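Putative N-acetylmuramoyl-L-alanine amidase (Enterococcus phage phiM1EF22, PDB 7D55) probably binds the enterococcal cell wall as the tetrameric cell-binding domain of a phage endolysin that is a putative N-acetylmuramoyl-L-alanine amidase. Local coordinates at residues Met26-Val31 with Thr77-Val82. Numbering follows the deposited sequence.
Sequences MFCNGV and TVCPVV
C79 and C28 meet sulfur to sulfur in a small van der Waals contact that fits the exit of helix 71-78 against the turn leaving strand 22-28. The two SG atoms lie 3.8 Å apart, much too far for a disulfide, and no hydrogen bond joins the two segments. C79, the first residue to leave helical geometry, supplies the largest share of the interface. Its SG lies anti to the carbonyl carbon (chi1 -61°) and also packs against the G30 carbonyl, 3.5 Å from G30 O. On C28 the SG is anti to the backbone N (chi1 177°), and there it accepts a nearly straight hydrogen bond from G30 N, with an N-H...S angle of 167°. One thiol thus both receives the turn's amide and packs against the second thiol. N29 OD1 closes an Asx turn by accepting from V31 N at 2.9 Å, the donor tilted from the carbonyl plane; N32 N is a further donor to the same oxygen. This loop links the antiparallel strands 22-28 and 33-36 of a mixed sheet, with the short, weakly bonded strand 81-82 beside 33-36 at one edge of the sheet within the chain. G30 takes a positive phi where the turn bends. The V31 backbone faces the second segment: its O sits 3.7 Å from C79 CA and close to P80 CD, while its CB points away from 77-82. Two residues before C28 in the strand, M26 CE comes to 4.3 Å from V81 CG1 in one of the two V81 conformers, so this apolar touch is uncertain. L75 of the helix also packs on C28. In the tetramer, G30 O accepts from N29 ND2 of a second subunit, and N29 ND2 donates to G30 O of a third.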
loop_
_atom_site.group_PDB
_atom_site.type_symbol
_atom_site.label_atom_id
_atom_site.label_comp_id
_atom_site.label_asym_id
_atom_site.label_seq_id
_atom_site.Cartn_x
_atom_site.Cartn_y
_atom_site.Cartn_z
ATOM N N MET A 26 11.861 10.425 8.417
ATOM C CA MET A 26 10.524 10.065 7.978
ATOM C C MET A 26 10.622 8.808 7.128
ATOM O O MET A 26 11.658 8.528 6.512
ATOM C CB MET A 26 9.904 11.161 7.096
ATOM C CG MET A 26 9.800 12.545 7.741
ATOM S SD MET A 26 8.456 12.755 8.930
ATOM C CE MET A 26 7.022 12.600 7.862
ATOM N N PHE A 27 9.508 8.084 7.072
ATOM C CA PHE A 27 9.380 6.838 6.331
ATOM C C PHE A 27 8.246 7.002 5.331
ATOM O O PHE A 27 7.124 7.355 5.707
ATOM C CB PHE A 27 9.058 5.689 7.293
ATOM C CG PHE A 27 8.658 4.416 6.611
ATOM C CD1 PHE A 27 9.504 3.820 5.685
ATOM C CD2 PHE A 27 7.465 3.783 6.938
ATOM C CE1 PHE A 27 9.145 2.634 5.065
ATOM C CE2 PHE A 27 7.098 2.597 6.330
ATOM C CZ PHE A 27 7.948 2.014 5.393
ATOM N N CYS A 28 8.535 6.752 4.061
ATOM C CA CYS A 28 7.529 6.784 3.009
ATOM C C CYS A 28 7.315 5.366 2.509
ATOM O O CYS A 28 8.285 4.648 2.252
ATOM C CB CYS A 28 7.999 7.664 1.855
ATOM S SG CYS A 28 6.825 7.670 0.504
ATOM N N ASN A 29 6.049 4.963 2.378
ATOM C CA ASN A 29 5.707 3.629 1.889
ATOM C C ASN A 29 4.971 3.674 0.553
ATOM O O ASN A 29 4.316 2.693 0.172
ATOM C CB ASN A 29 4.883 2.866 2.931
ATOM C CG ASN A 29 3.621 3.613 3.325
ATOM O OD1 ASN A 29 3.222 4.564 2.652
ATOM N ND2 ASN A 29 3.007 3.208 4.431
ATOM N N GLY A 30 5.044 4.799 -0.166
ATOM C CA GLY A 30 4.298 4.950 -1.399
ATOM C C GLY A 30 2.863 5.378 -1.207
ATOM O O GLY A 30 2.209 5.770 -2.188
ATOM N N VAL A 31 2.354 5.311 0.024
ATOM C CA VAL A 31 1.004 5.740 0.369
ATOM C C VAL A 31 1.028 6.992 1.240
ATOM O O VAL A 31 0.301 7.955 0.985
ATOM C CB VAL A 31 0.215 4.600 1.056
ATOM C CG1 VAL A 31 -1.180 5.068 1.427
ATOM C CG2 VAL A 31 0.155 3.357 0.173
ATOM N N THR A 77 3.702 15.829 -0.980
ATOM C CA THR A 77 2.495 16.175 -1.717
ATOM C C THR A 77 1.883 14.958 -2.397
ATOM O O THR A 77 0.655 14.879 -2.537
ATOM C CB THR A 77 2.815 17.244 -2.762
ATOM O OG1 THR A 77 3.436 18.357 -2.111
ATOM C CG2 THR A 77 1.554 17.727 -3.444
ATOM N N VAL A 78 2.711 14.014 -2.834
ATOM C CA VAL A 78 2.199 12.841 -3.527
ATOM C C VAL A 78 1.910 11.690 -2.569
ATOM O O VAL A 78 1.075 10.834 -2.876
ATOM C CB VAL A 78 3.133 12.416 -4.676
ATOM C CG1 VAL A 78 3.269 13.539 -5.696
ATOM C CG2 VAL A 78 4.485 12.030 -4.147
ATOM N N CYS A 79 2.592 11.656 -1.421
ATOM C CA CYS A 79 2.385 10.658 -0.367
ATOM C C CYS A 79 2.214 11.457 0.915
ATOM O O CYS A 79 3.189 11.724 1.630
ATOM C CB CYS A 79 3.583 9.725 -0.241
ATOM S SG CYS A 79 3.907 8.785 -1.717
ATOM N N PRO A 80 0.990 11.870 1.230
ATOM C CA PRO A 80 0.806 12.853 2.302
ATOM C C PRO A 80 1.241 12.346 3.669
ATOM O O PRO A 80 1.183 11.155 3.976
ATOM C CB PRO A 80 -0.696 13.134 2.269
ATOM C CG PRO A 80 -1.095 12.829 0.852
ATOM C CD PRO A 80 -0.252 11.648 0.464
ATOM N N VAL A 81 1.679 13.290 4.491
ATOM C CA VAL A 81 2.113 12.956 5.839
ATOM C C VAL A 81 0.921 12.505 6.676
ATOM O O VAL A 81 -0.210 12.988 6.519
ATOM C CB VAL A 81 2.853 14.135 6.497
ATOM C CG1 VAL A 81 3.993 14.593 5.609
ATOM C CG2 VAL A 81 1.896 15.288 6.761
ATOM N N VAL A 82 1.170 11.514 7.522
ATOM C CA VAL A 82 0.169 11.025 8.457
ATOM C C VAL A 82 0.758 11.059 9.858
ATOM O O VAL A 82 1.978 11.013 10.047
ATOM C CB VAL A 82 -0.322 9.601 8.113
ATOM C CG1 VAL A 82 -1.142 9.619 6.836
ATOM C CG2 VAL A 82 0.851 8.652 7.990
#